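Local coordinates for L-glyceraldehyde 3-phosphate reductase (Clostridium beijerinckii, PDB 6HG6), which probably reduces aldehydes such as furfural and methylglyoxal with NADPH, as an aldo-keto reductase built on a TIM barrel, at residues S197-T202 with R265-I270; A118-S123 with E130-F135; H34-N39 with E47-A52; T144-S149 with G172-K177; G207-A212 with S290-V295. One frame throughout, in Å; residues are numbered along the deposited sequence.

In the fold
All five contacts belong to one TIM barrel, whose eight parallel strands close into a ring with helices outside. Along the chain the order is contact 3, contact 2, contact 4, then contacts 1 and 5, whose segments alternate. Contacts 1 and 2 are farthest apart, their centres about 36 Å from each other on opposite sides of the chain's centre. Contacts 4 and 5 touch, Met175 of helix 172-184 packing on Ala211 and Ala212 of the helix 208-214, although their centres are about 18 Å apart. Contacts 2 and 5 reach the same barrel sheet. Contact 3 holds a residue of the NADPH pocket; the others pack helices and loops on the barrel or on each other, farther from the cofactor.

Contact 1 (S197-T202 with R265-I270); sequences SIFDRT and RRLNNI
Leu267 has more surface buried here than any other residue, and it does so by pushing one methyl group, CD1, against both Ile198 and Phe199. The closer approach is to the ring: CD1 lies 3.6 Å from Phe199 CZ, meeting the far end of the phenyl group obliquely, with CE1 and CE2 slightly more distant. Phe199 and Leu267 come at each other from opposite directions. The ring gets there although its CB does not point at the helix: CG stands anti to the carbonyl carbon (chi1 -74°) and the length of the ring covers the rest of the distance. The same methyl, Leu267 CD1, is 4.0 Å from Ile198 CG2, and these two side chains slide past each other in opposite directions.

Both loop residues occupy the centre of a type I beta turn from Ser197 to Asp200, closed by a 3.0 Å bond from Asp200 N to Ser197 O. Arg201 steadies it further: its NE gives a nearly straight 2.8 Å bond to Ile198 O, approaching from above the carbonyl plane. Beyond the turn, Asp200 OD1 accepts from Thr202 N in an Asx turn. Leu230 also touches Phe199 and Leu267, while Arg201 forms a salt bridge with Asp326 of helix 319-329. A loop following the sixth strand of a TIM barrel is thus seated apolarly against helix 258-273, which comes between the seventh and eighth strands in the sequence.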
# COMPACT_ATOMS: atom_id res chain seq x y z
N SER A 197 3.20 11.26 2.27
CA SER A 197 4.00 11.40 3.50
C SER A 197 3.98 12.85 3.93
O SER A 197 3.56 13.71 3.16
CB SER A 197 5.41 10.96 3.31
OG SER A 197 6.06 11.88 2.45
N ILE A 198 4.51 13.11 5.11
CA ILE A 198 4.73 14.52 5.54
C ILE A 198 5.51 15.28 4.45
O ILE A 198 5.22 16.47 4.27
CB ILE A 198 5.42 14.52 6.91
CG1 ILE A 198 4.43 14.06 7.98
CG2 ILE A 198 6.01 15.88 7.21
CD1 ILE A 198 5.02 13.88 9.35
N PHE A 199 6.45 14.62 3.75
CA PHE A 199 7.31 15.27 2.71
C PHE A 199 6.75 15.16 1.29
O PHE A 199 7.30 15.82 0.37
CB PHE A 199 8.73 14.71 2.78
CG PHE A 199 9.52 15.21 3.95
CD1 PHE A 199 9.57 16.56 4.24
CD2 PHE A 199 10.19 14.33 4.78
CE1 PHE A 199 10.31 17.02 5.31
CE2 PHE A 199 10.93 14.79 5.85
CZ PHE A 199 10.96 16.14 6.14
N ASP A 200 5.66 14.43 1.07
CA ASP A 200 5.07 14.30 -0.28
C ASP A 200 3.57 14.56 -0.19
O ASP A 200 2.82 13.63 0.15
CB ASP A 200 5.41 12.96 -0.91
CG ASP A 200 4.99 12.90 -2.35
OD1 ASP A 200 4.25 13.81 -2.80
OD2 ASP A 200 5.40 11.96 -3.03
N ARG A 201 3.16 15.77 -0.56
CA ARG A 201 1.76 16.21 -0.48
C ARG A 201 1.07 16.11 -1.83
O ARG A 201 0.05 16.81 -2.02
CB ARG A 201 1.74 17.66 0.03
CG ARG A 201 2.47 17.85 1.34
CD ARG A 201 2.05 16.88 2.45
NE ARG A 201 2.63 17.31 3.72
CZ ARG A 201 2.08 18.15 4.60
NH1 ARG A 201 2.75 18.46 5.69
NH2 ARG A 201 0.90 18.71 4.40
N THR A 202 1.62 15.35 -2.78
CA THR A 202 1.07 15.25 -4.14
C THR A 202 -0.45 15.05 -4.12
O THR A 202 -1.14 15.81 -4.83
CB THR A 202 1.74 14.15 -4.97
OG1 THR A 202 3.11 14.52 -5.06
CG2 THR A 202 1.16 14.02 -6.37
N ARG A 265 15.05 17.09 12.23
CA ARG A 265 15.33 17.33 13.66
C ARG A 265 14.05 17.89 14.33
O ARG A 265 13.81 17.51 15.52
CB ARG A 265 16.51 18.29 13.84
CG ARG A 265 16.87 18.52 15.30
CD ARG A 265 17.91 19.60 15.46
NE ARG A 265 17.38 20.94 15.19
CZ ARG A 265 16.66 21.67 16.06
NH1 ARG A 265 16.36 21.17 17.26
NH2 ARG A 265 16.22 22.87 15.72
N ARG A 266 13.45 18.92 13.69
CA ARG A 266 12.26 19.62 14.24
C ARG A 266 11.03 18.69 14.24
O ARG A 266 10.24 18.78 15.17
CB ARG A 266 11.94 20.90 13.46
CG ARG A 266 12.99 21.99 13.56
CD ARG A 266 12.62 23.10 12.59
NE ARG A 266 12.04 24.27 13.22
CZ ARG A 266 11.27 25.20 12.64
NH1 ARG A 266 10.87 25.08 11.38
NH2 ARG A 266 10.89 26.26 13.34
N LEU A 267 10.86 17.84 13.22
CA LEU A 267 9.70 16.91 13.17
C LEU A 267 9.84 15.86 14.29
O LEU A 267 8.89 15.56 15.07
CB LEU A 267 9.58 16.22 11.80
CG LEU A 267 9.16 17.13 10.66
CD1 LEU A 267 9.33 16.41 9.33
CD2 LEU A 267 7.74 17.63 10.82
N ASN A 268 11.13 15.43 14.48
CA ASN A 268 11.42 14.39 15.50
C ASN A 268 11.13 14.96 16.90
O ASN A 268 10.75 14.18 17.78
CB ASN A 268 12.87 13.92 15.40
CG ASN A 268 13.16 12.82 16.38
OD1 ASN A 268 12.56 11.76 16.32
ND2 ASN A 268 14.09 13.07 17.28
N ASN A 269 11.32 16.28 17.09
CA ASN A 269 10.99 16.93 18.39
C ASN A 269 9.47 16.88 18.61
O ASN A 269 9.04 16.67 19.81
CB ASN A 269 11.57 18.35 18.48
CG ASN A 269 13.07 18.33 18.73
OD1 ASN A 269 13.60 17.17 19.42
ND2 ASN A 269 13.76 19.69 18.27
N ILE A 270 8.69 17.10 17.55
CA ILE A 270 7.20 17.00 17.67
C ILE A 270 6.82 15.55 18.03
O ILE A 270 5.94 15.32 18.94
CB ILE A 270 6.52 17.50 16.38
CG1 ILE A 270 6.88 18.97 16.14
CG2 ILE A 270 5.03 17.28 16.46
CD1 ILE A 270 6.49 19.47 14.79

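Contact 2 (A118-S123 with E130-F135); sequences ASLDQS and EYVDIF. With EDO (1,2-ethanediol), chain J; EDO (1,2-ethanediol), chain G.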
# COMPACT_ATOMS: atom_id res chain seq x y z
N ALA A 118 -2.55 -10.63 -19.42
CA ALA A 118 -1.43 -11.61 -19.43
C ALA A 118 -0.69 -11.54 -18.09
O ALA A 118 -0.34 -12.58 -17.53
CB ALA A 118 -0.50 -11.37 -20.60
N SER A 119 -0.46 -10.35 -17.57
CA SER A 119 0.25 -10.17 -16.29
C SER A 119 -0.55 -10.78 -15.15
O SER A 119 0.02 -11.48 -14.32
CB SER A 119 0.49 -8.72 -15.99
OG SER A 119 1.27 -8.68 -14.80
N LEU A 120 -1.85 -10.55 -15.09
CA LEU A 120 -2.66 -11.13 -14.00
C LEU A 120 -2.54 -12.65 -14.00
O LEU A 120 -2.42 -13.20 -12.97
CB LEU A 120 -4.11 -10.71 -14.12
CG LEU A 120 -5.04 -11.28 -13.07
CD1 LEU A 120 -4.66 -10.93 -11.66
CD2 LEU A 120 -6.46 -10.85 -13.39
N ASP A 121 -2.60 -13.29 -15.15
CA ASP A 121 -2.45 -14.75 -15.20
C ASP A 121 -1.09 -15.16 -14.64
O ASP A 121 -1.00 -16.19 -13.90
CB ASP A 121 -2.64 -15.24 -16.63
CG ASP A 121 -4.07 -15.26 -17.12
OD1 ASP A 121 -4.97 -15.05 -16.27
OD2 ASP A 121 -4.27 -15.47 -18.39
N GLN A 122 -0.04 -14.45 -15.01
CA GLN A 122 1.32 -14.77 -14.49
C GLN A 122 1.32 -14.61 -12.97
O GLN A 122 1.89 -15.50 -12.30
CB GLN A 122 2.40 -13.86 -15.04
CG GLN A 122 2.74 -14.03 -16.51
CD GLN A 122 3.89 -13.14 -16.92
OE1 GLN A 122 4.56 -12.45 -16.09
NE2 GLN A 122 4.23 -13.18 -18.21
N SER A 123 0.73 -13.50 -12.45
CA SER A 123 0.69 -13.23 -10.98
C SER A 123 -0.02 -14.35 -10.23
O SER A 123 0.47 -14.81 -9.20
CB SER A 123 0.04 -11.93 -10.68
OG SER A 123 0.88 -10.88 -11.11
N GLU A 130 -6.25 -18.57 -6.88
CA GLU A 130 -7.40 -18.60 -7.81
C GLU A 130 -7.77 -17.15 -8.17
O GLU A 130 -8.19 -16.89 -9.29
CB GLU A 130 -8.56 -19.33 -7.15
CG GLU A 130 -9.59 -19.81 -8.15
CD GLU A 130 -9.14 -20.89 -9.11
OE1 GLU A 130 -8.21 -21.68 -8.74
OE2 GLU A 130 -9.70 -20.93 -10.26
N TYR A 131 -7.59 -16.23 -7.22
CA TYR A 131 -7.89 -14.82 -7.42
C TYR A 131 -7.12 -14.00 -6.43
O TYR A 131 -6.74 -14.50 -5.40
CB TYR A 131 -9.38 -14.52 -7.28
CG TYR A 131 -9.98 -14.93 -5.97
CD1 TYR A 131 -9.95 -14.12 -4.86
CD2 TYR A 131 -10.62 -16.16 -5.85
CE1 TYR A 131 -10.51 -14.51 -3.67
CE2 TYR A 131 -11.17 -16.57 -4.64
CZ TYR A 131 -11.10 -15.74 -3.54
OH TYR A 131 -11.68 -16.13 -2.35
N VAL A 132 -6.90 -12.76 -6.79
CA VAL A 132 -6.42 -11.75 -5.84
C VAL A 132 -7.65 -10.98 -5.30
O VAL A 132 -8.72 -10.91 -5.97
CB VAL A 132 -5.40 -10.78 -6.45
CG1 VAL A 132 -4.10 -11.50 -6.74
CG2 VAL A 132 -5.95 -10.03 -7.66
N ASP A 133 -7.53 -10.41 -4.14
CA ASP A 133 -8.66 -9.63 -3.56
C ASP A 133 -8.78 -8.32 -4.30
O ASP A 133 -9.93 -7.90 -4.53
CB ASP A 133 -8.46 -9.45 -2.06
CG ASP A 133 -8.43 -10.82 -1.40
OD1 ASP A 133 -9.51 -11.37 -1.15
OD2 ASP A 133 -7.31 -11.34 -1.21
N ILE A 134 -7.64 -7.68 -4.59
CA ILE A 134 -7.60 -6.37 -5.28
C ILE A 134 -6.64 -6.50 -6.43
O ILE A 134 -5.46 -6.85 -6.21
CB ILE A 134 -7.24 -5.20 -4.33
CG1 ILE A 134 -8.12 -5.19 -3.08
CG2 ILE A 134 -7.33 -3.92 -5.13
CD1 ILE A 134 -7.57 -4.29 -1.97
N PHE A 135 -7.08 -6.09 -7.59
CA PHE A 135 -6.19 -6.02 -8.76
C PHE A 135 -6.13 -4.57 -9.23
O PHE A 135 -7.15 -3.99 -9.55
CB PHE A 135 -6.66 -6.97 -9.85
CG PHE A 135 -5.77 -6.97 -11.07
CD1 PHE A 135 -4.42 -7.14 -10.96
CD2 PHE A 135 -6.32 -6.86 -12.33
CE1 PHE A 135 -3.61 -7.18 -12.09
CE2 PHE A 135 -5.52 -6.95 -13.46
CZ PHE A 135 -4.17 -7.08 -13.34
C1 EDO J . -6.46 -14.32 -19.71
O1 EDO J . -6.72 -15.66 -19.28
C2 EDO J . -7.63 -13.66 -20.30
O2 EDO J . -7.83 -13.99 -21.67
C1 EDO G . -5.92 -20.64 -2.91
O1 EDO G . -6.59 -19.78 -3.82
C2 EDO G . -5.32 -19.94 -1.76
O2 EDO G . -4.09 -20.50 -1.31
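Leu120 lies over one face of the Phe135 ring, with its branches spread across the phenyl group. CD1 makes the CH-pi contact: it is 4.0 Å from the ring centroid and only 15° off the normal, displaced a little toward the rim beside CD1 and CE1 of Phe135. Leu120 CD2 lies over the same face, above the opposite margin, 4.0 Å from Phe135 CE2, while Leu120 CB stands above the outer end, 3.7 Å from Phe135 CZ. The leucine can spread over this one face because its CG is anti to the backbone N (chi1 178°), sending both methyls off the helix toward the strand. Val132 adds a looser apolar touch, its CG2 at 4.3 Å from Leu120 CD1.

All three side chains are buried, and Ala156 of helix 146-158 packs on both Leu120 and Phe135. Here the helix 113-127 folds down onto the strand 132-137 that it leads into, the helix-on-strand packing of a beta-alpha-beta unit in the TIM barrel.

Contact 3 (H34-N39 with E47-A52); sequences HNFGSN and ELCFTA. With EDO (1,2-ethanediol), chain F; EDO (1,2-ethanediol), chain E.
Asn35, which touches NADPH, comes just before Phe36, the loop residue that meets Leu48 and Cys49 of helix 42-54. Asn35 itself stops short of the helix, though its ND2 makes a weak hydrogen bond to Ala299 O. The Phe36 ring goes farther. With CG anti to the carbonyl carbon (chi1 -75°), its outer end meets the helix, where CZ is 3.9 Å from Leu48 CD1 and 4.0 Å from Leu48 CB. Beside that point, Phe36 CE2 lies 3.8 Å from Cys49 SG, an oblique sulfur-aromatic contact with the sulfur 69° off the ring normal. Leu48 also packs on Pro302 and Ile305 of helix 302-308.

The backbone at Phe36 is tied elsewhere, its O accepting from Asn76 ND2. At Gly37, N gives a weak 3.0 Å bond to O1 of a 1,2-ethanediol, probably from the crystallisation liquor. The loop after the first barrel strand thereby rests on the following helix at the rim of the NADPH pocket, at the C-terminal end of the barrel strands, where TIM-barrel enzymes carry their active-site loops.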
# COMPACT_ATOMS: atom_id res chain seq x y z
N HIS A 34 10.01 -4.25 -1.05
CA HIS A 34 11.39 -4.60 -0.70
C HIS A 34 11.45 -5.75 0.30
O HIS A 34 10.49 -5.92 1.07
CB HIS A 34 12.10 -3.35 -0.14
CG HIS A 34 12.27 -2.29 -1.18
ND1 HIS A 34 11.97 -0.96 -0.96
CD2 HIS A 34 12.62 -2.38 -2.48
CE1 HIS A 34 12.22 -0.27 -2.06
NE2 HIS A 34 12.58 -1.12 -3.02
N ASN A 35 12.55 -6.49 0.23
CA ASN A 35 13.01 -7.56 1.17
C ASN A 35 12.30 -8.89 0.89
O ASN A 35 12.44 -9.78 1.73
CB ASN A 35 12.85 -7.09 2.62
CG ASN A 35 13.56 -5.78 2.85
OD1 ASN A 35 14.71 -5.66 2.51
ND2 ASN A 35 12.86 -4.77 3.33
N PHE A 36 11.66 -9.07 -0.27
CA PHE A 36 10.99 -10.34 -0.65
C PHE A 36 11.48 -10.86 -2.00
O PHE A 36 10.80 -11.71 -2.60
CB PHE A 36 9.48 -10.16 -0.64
CG PHE A 36 8.98 -10.11 0.78
CD1 PHE A 36 9.08 -8.95 1.53
CD2 PHE A 36 8.38 -11.22 1.35
CE1 PHE A 36 8.64 -8.91 2.84
CE2 PHE A 36 7.95 -11.18 2.67
CZ PHE A 36 8.11 -10.03 3.41
N GLY A 37 12.62 -10.35 -2.44
CA GLY A 37 13.17 -10.67 -3.77
C GLY A 37 14.05 -11.89 -3.79
O GLY A 37 14.16 -12.66 -2.79
N SER A 38 14.70 -12.07 -4.93
CA SER A 38 15.55 -13.23 -5.23
C SER A 38 16.64 -13.41 -4.18
O SER A 38 17.04 -14.56 -3.95
CB SER A 38 16.16 -13.06 -6.57
OG SER A 38 15.20 -12.82 -7.54
N ASN A 39 17.18 -12.30 -3.67
CA ASN A 39 18.34 -12.27 -2.73
C ASN A 39 17.89 -12.31 -1.27
O ASN A 39 18.77 -12.40 -0.42
CB ASN A 39 19.18 -11.02 -2.94
CG ASN A 39 19.93 -11.06 -4.26
OD1 ASN A 39 20.62 -12.04 -4.53
ND2 ASN A 39 19.74 -10.03 -5.07
N GLU A 47 8.98 -14.95 8.61
CA GLU A 47 8.84 -14.31 9.95
C GLU A 47 8.21 -12.94 9.79
O GLU A 47 7.41 -12.56 10.67
CB GLU A 47 10.17 -14.27 10.69
CG GLU A 47 10.58 -15.63 11.14
CD GLU A 47 9.56 -16.33 12.04
OE1 GLU A 47 9.03 -15.66 12.96
OE2 GLU A 47 9.29 -17.56 11.82
N LEU A 48 8.51 -12.22 8.72
CA LEU A 48 7.92 -10.87 8.54
C LEU A 48 6.41 -11.03 8.32
O LEU A 48 5.63 -10.29 8.95
CB LEU A 48 8.56 -10.13 7.36
CG LEU A 48 9.96 -9.59 7.59
CD1 LEU A 48 10.50 -8.98 6.30
CD2 LEU A 48 9.94 -8.57 8.70
N CYS A 49 6.01 -11.97 7.48
CA CYS A 49 4.58 -12.21 7.18
C CYS A 49 3.85 -12.67 8.44
O CYS A 49 2.78 -12.16 8.69
CB CYS A 49 4.42 -13.21 6.06
SG CYS A 49 4.92 -12.49 4.47
N PHE A 50 4.41 -13.64 9.15
CA PHE A 50 3.83 -14.20 10.37
C PHE A 50 3.70 -13.07 11.40
O PHE A 50 2.65 -12.99 12.07
CB PHE A 50 4.70 -15.32 10.93
CG PHE A 50 4.86 -16.52 10.02
CD1 PHE A 50 3.94 -16.80 9.02
CD2 PHE A 50 5.85 -17.45 10.30
CE1 PHE A 50 4.10 -17.91 8.20
CE2 PHE A 50 5.98 -18.57 9.50
CZ PHE A 50 5.09 -18.81 8.48
N THR A 51 4.73 -12.24 11.56
CA THR A 51 4.68 -11.12 12.52
C THR A 51 3.55 -10.17 12.12
O THR A 51 2.77 -9.80 12.99
CB THR A 51 6.02 -10.38 12.61
OG1 THR A 51 6.98 -11.36 12.99
CG2 THR A 51 5.96 -9.25 13.60
N ALA A 52 3.42 -9.86 10.84
CA ALA A 52 2.39 -8.93 10.33
C ALA A 52 1.00 -9.48 10.71
O ALA A 52 0.21 -8.78 11.37
CB ALA A 52 2.52 -8.78 8.85
C1 EDO F . 14.71 -7.84 -2.37
O1 EDO F . 15.02 -8.84 -1.48
C2 EDO F . 14.81 -6.50 -1.80
O2 EDO F . 13.91 -5.64 -2.44
C1 EDO E . 14.16 -17.61 -1.08
O1 EDO E . 13.01 -18.40 -1.33
C2 EDO E . 14.69 -16.93 -2.29
O2 EDO E . 14.43 -15.54 -2.35

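Contact 4 (T144-S149 with G172-K177); sequences TPLEES and GETMEK
With its CG anti to the backbone N (chi1 -176°) and chi2 near 57°, Leu146 extends straight off the start of its helix and presents methyl CD2 to Lys177. On the far side, Lys177 CB points at the methyl by itself; chi1 of -67° only turns CG and the chain beyond it away, and that extended chain leads off from the leucine, slanting back toward Glu173. CD2 of Leu146 sits 3.6 Å from Lys177 CB and 3.9 Å from Lys177 C, and the two side chains cross at about a right angle.

The same methyl also reaches one turn back, to Thr174, where it lies 4.1 Å from CG2 and 4.0 Å from the backbone O. One leucine methyl therefore touches two residues three apart on the helix. Thr174 turns its CG2 to the leucine while its OG1 bonds to Asn171 OD1. The lysine's charged end is directed elsewhere, toward Glu173, in a long ion pair of 3.6 Å from NZ to OE1. Pro145 is the N-cap residue just before Leu146, and Ile181 packs on Leu146 farther along the second helix. This is a surface contact, away from the annotated sites, between the neighbouring outer helices 146-158 and 172-184 of the TIM barrel.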
# COMPACT_ATOMS: atom_id res chain seq x y z
N THR A 144 -2.79 4.89 -23.67
CA THR A 144 -3.84 3.85 -23.86
C THR A 144 -5.16 4.48 -23.44
O THR A 144 -5.22 5.11 -22.39
CB THR A 144 -3.61 2.61 -23.00
OG1 THR A 144 -2.36 2.02 -23.36
CG2 THR A 144 -4.70 1.55 -23.13
N PRO A 145 -6.26 4.29 -24.19
CA PRO A 145 -7.55 4.83 -23.75
C PRO A 145 -7.86 4.27 -22.36
O PRO A 145 -7.65 3.08 -22.07
CB PRO A 145 -8.55 4.37 -24.83
CG PRO A 145 -7.70 4.07 -26.02
CD PRO A 145 -6.37 3.57 -25.47
N LEU A 146 -8.30 5.16 -21.47
CA LEU A 146 -8.62 4.74 -20.11
C LEU A 146 -9.66 3.62 -20.14
O LEU A 146 -9.57 2.70 -19.35
CB LEU A 146 -9.14 5.96 -19.34
CG LEU A 146 -9.44 5.70 -17.87
CD1 LEU A 146 -8.24 5.17 -17.10
CD2 LEU A 146 -9.93 6.98 -17.22
N GLU A 147 -10.59 3.69 -21.09
CA GLU A 147 -11.66 2.67 -21.28
C GLU A 147 -11.05 1.27 -21.48
O GLU A 147 -11.66 0.27 -21.05
CB GLU A 147 -12.51 3.11 -22.46
CG GLU A 147 -13.26 4.43 -22.26
CD GLU A 147 -12.53 5.78 -22.35
OE1 GLU A 147 -11.34 5.84 -22.78
OE2 GLU A 147 -13.22 6.81 -21.99
N GLU A 148 -9.90 1.16 -22.17
CA GLU A 148 -9.22 -0.13 -22.42
C GLU A 148 -8.64 -0.66 -21.12
O GLU A 148 -8.82 -1.85 -20.84
CB GLU A 148 -8.19 -0.05 -23.53
CG GLU A 148 -7.46 -1.37 -23.72
CD GLU A 148 -6.51 -1.41 -24.93
OE1 GLU A 148 -6.64 -0.57 -25.86
OE2 GLU A 148 -5.65 -2.30 -24.93
N SER A 149 -7.90 0.15 -20.36
CA SER A 149 -7.27 -0.28 -19.10
C SER A 149 -8.34 -0.66 -18.07
O SER A 149 -8.23 -1.69 -17.41
CB SER A 149 -6.32 0.78 -18.57
OG SER A 149 -5.42 1.20 -19.57
N GLY A 172 -6.62 13.18 -9.30
CA GLY A 172 -8.06 13.31 -9.02
C GLY A 172 -8.90 13.31 -10.28
O GLY A 172 -9.89 12.58 -10.32
N GLU A 173 -8.50 14.06 -11.30
CA GLU A 173 -9.30 14.15 -12.54
C GLU A 173 -9.42 12.77 -13.19
O GLU A 173 -10.54 12.34 -13.54
CB GLU A 173 -8.68 15.18 -13.47
CG GLU A 173 -9.42 15.28 -14.79
CD GLU A 173 -9.04 16.49 -15.63
OE1 GLU A 173 -9.39 16.50 -16.84
OE2 GLU A 173 -8.42 17.44 -15.06
N THR A 174 -8.31 12.05 -13.29
CA THR A 174 -8.31 10.74 -13.96
C THR A 174 -9.00 9.69 -13.08
O THR A 174 -9.65 8.78 -13.67
CB THR A 174 -6.91 10.35 -14.43
OG1 THR A 174 -6.28 11.47 -15.05
CG2 THR A 174 -7.01 9.20 -15.41
N MET A 175 -8.86 9.77 -11.77
CA MET A 175 -9.59 8.88 -10.85
C MET A 175 -11.09 9.02 -11.11
O MET A 175 -11.77 7.98 -11.03
CB MET A 175 -9.33 9.18 -9.38
CG MET A 175 -9.82 8.09 -8.46
SD MET A 175 -10.71 8.74 -7.02
CE MET A 175 -12.28 9.22 -7.73
N GLU A 176 -11.59 10.25 -11.25
CA GLU A 176 -13.03 10.53 -11.51
C GLU A 176 -13.46 9.82 -12.80
O GLU A 176 -14.53 9.20 -12.82
CB GLU A 176 -13.30 12.02 -11.63
CG GLU A 176 -13.33 12.69 -10.27
CD GLU A 176 -13.42 14.21 -10.27
OE1 GLU A 176 -13.45 14.77 -9.19
OE2 GLU A 176 -13.43 14.84 -11.36
N LYS A 177 -12.66 9.94 -13.85
CA LYS A 177 -12.98 9.29 -15.14
C LYS A 177 -13.00 7.77 -14.97
O LYS A 177 -13.91 7.13 -15.51
CB LYS A 177 -11.98 9.75 -16.19
CG LYS A 177 -12.12 11.22 -16.52
CD LYS A 177 -11.19 11.65 -17.59
CE LYS A 177 -11.27 13.15 -17.79
NZ LYS A 177 -10.24 13.56 -18.76

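Contact 5 (G207-A212 with S290-V295); sequences GLKRAA and SEVTSV. With EDO (1,2-ethanediol), chain H.
Lys209 CE stands obliquely above the plane of the Glu291 carboxylate, 3.5 Å from OE2. This is a contact with the methylene chain of the lysine. The charges themselves, NZ of Lys209 and OE2 of Glu291, remain 4.3 Å apart, probably near enough for a mild attraction, though beyond a salt bridge. Lys209 NZ has firmer partners next to the loop, a salt bridge to Asp289 OD2 and a hydrogen bond to Tyr196 OH.

The aliphatic parts also touch, Lys209 CG lying 3.8 Å from Glu291 CG, as the two side chains cross at about a right angle. Glu291 bends to do this: its CG sits between backbone N and carbonyl carbon (chi1 58°), and the chain kinks again at chi2. Lys209 stays extended beyond CG and passes Val292 on the way, with CE 4.0 Å from Val292 CG2. Ile219 of strand 218-222 packs on Lys209 from the barrel side, and Gly207 is the N-cap residue of the lysine's helix. The contact joins helix 208-214, which follows the sixth strand of the TIM barrel, to the loop entering the eighth, strand 294-297, with the Val292 side chain about 12 Å from the bound NADPH.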
# COMPACT_ATOMS: atom_id res chain seq x y z
N GLY A 207 -5.67 16.65 -6.62
CA GLY A 207 -7.10 16.34 -6.50
C GLY A 207 -7.41 14.93 -6.04
O GLY A 207 -8.59 14.70 -5.77
N LEU A 208 -6.43 14.05 -5.88
CA LEU A 208 -6.71 12.62 -5.58
C LEU A 208 -7.36 12.49 -4.21
O LEU A 208 -8.40 11.76 -4.11
CB LEU A 208 -5.45 11.77 -5.75
CG LEU A 208 -5.64 10.25 -5.63
CD1 LEU A 208 -5.80 9.86 -4.16
CD2 LEU A 208 -6.83 9.74 -6.47
N LYS A 209 -6.79 13.09 -3.18
CA LYS A 209 -7.34 12.88 -1.82
C LYS A 209 -8.80 13.36 -1.74
O LYS A 209 -9.64 12.58 -1.22
CB LYS A 209 -6.45 13.55 -0.79
CG LYS A 209 -6.66 13.09 0.65
CD LYS A 209 -5.68 13.80 1.57
CE LYS A 209 -5.91 13.48 3.03
NZ LYS A 209 -5.20 14.37 3.96
N ARG A 210 -9.10 14.52 -2.31
CA ARG A 210 -10.47 15.08 -2.32
C ARG A 210 -11.39 14.25 -3.24
O ARG A 210 -12.52 14.04 -2.83
CB ARG A 210 -10.42 16.54 -2.74
CG ARG A 210 -11.79 17.20 -2.93
CD ARG A 210 -11.54 18.66 -3.25
NE ARG A 210 -12.62 19.38 -3.95
CZ ARG A 210 -13.33 20.42 -3.51
NH1 ARG A 210 -13.16 20.94 -2.29
NH2 ARG A 210 -14.24 20.97 -4.30
N ALA A 211 -10.95 13.85 -4.43
CA ALA A 211 -11.79 13.08 -5.37
C ALA A 211 -12.13 11.73 -4.74
O ALA A 211 -13.27 11.30 -4.87
CB ALA A 211 -11.12 12.90 -6.72
N ALA A 212 -11.18 11.07 -4.08
CA ALA A 212 -11.41 9.74 -3.45
C ALA A 212 -12.50 9.91 -2.40
O ALA A 212 -13.50 9.18 -2.44
CB ALA A 212 -10.15 9.17 -2.88
N SER A 290 -9.86 10.81 7.80
CA SER A 290 -10.67 9.57 7.58
C SER A 290 -10.59 9.09 6.15
O SER A 290 -10.76 7.84 5.95
CB SER A 290 -12.12 9.81 8.00
OG SER A 290 -12.70 10.81 7.17
N GLU A 291 -10.37 9.95 5.15
CA GLU A 291 -10.38 9.50 3.74
C GLU A 291 -9.13 8.65 3.45
O GLU A 291 -9.11 7.96 2.44
CB GLU A 291 -10.52 10.63 2.73
CG GLU A 291 -9.44 11.70 2.81
CD GLU A 291 -9.76 12.87 3.72
OE1 GLU A 291 -10.39 12.68 4.84
OE2 GLU A 291 -9.39 14.01 3.30
N VAL A 292 -8.13 8.65 4.32
CA VAL A 292 -6.98 7.73 4.11
C VAL A 292 -7.32 6.45 4.88
O VAL A 292 -7.49 6.50 6.09
CB VAL A 292 -5.63 8.33 4.54
CG1 VAL A 292 -4.53 7.29 4.42
CG2 VAL A 292 -5.34 9.55 3.68
N THR A 293 -7.51 5.38 4.16
CA THR A 293 -8.00 4.11 4.76
C THR A 293 -6.89 3.40 5.54
O THR A 293 -7.10 2.97 6.67
CB THR A 293 -8.51 3.18 3.66
OG1 THR A 293 -9.36 3.92 2.78
CG2 THR A 293 -9.21 1.97 4.26
N SER A 294 -5.71 3.34 4.96
CA SER A 294 -4.60 2.51 5.46
C SER A 294 -3.27 3.11 5.04
O SER A 294 -3.20 3.86 4.06
CB SER A 294 -4.72 1.11 4.87
OG SER A 294 -3.80 0.20 5.44
N VAL A 295 -2.27 2.81 5.83
CA VAL A 295 -0.88 3.18 5.43
C VAL A 295 -0.13 1.87 5.17
O VAL A 295 -0.18 0.92 6.01
CB VAL A 295 -0.20 4.05 6.48
CG1 VAL A 295 -0.11 3.36 7.82
CG2 VAL A 295 1.18 4.48 5.99
C1 EDO H . -8.24 19.48 -4.67
O1 EDO H . -9.28 19.22 -5.61
C2 EDO H . -6.92 19.67 -5.33
O2 EDO H . -5.88 18.94 -4.70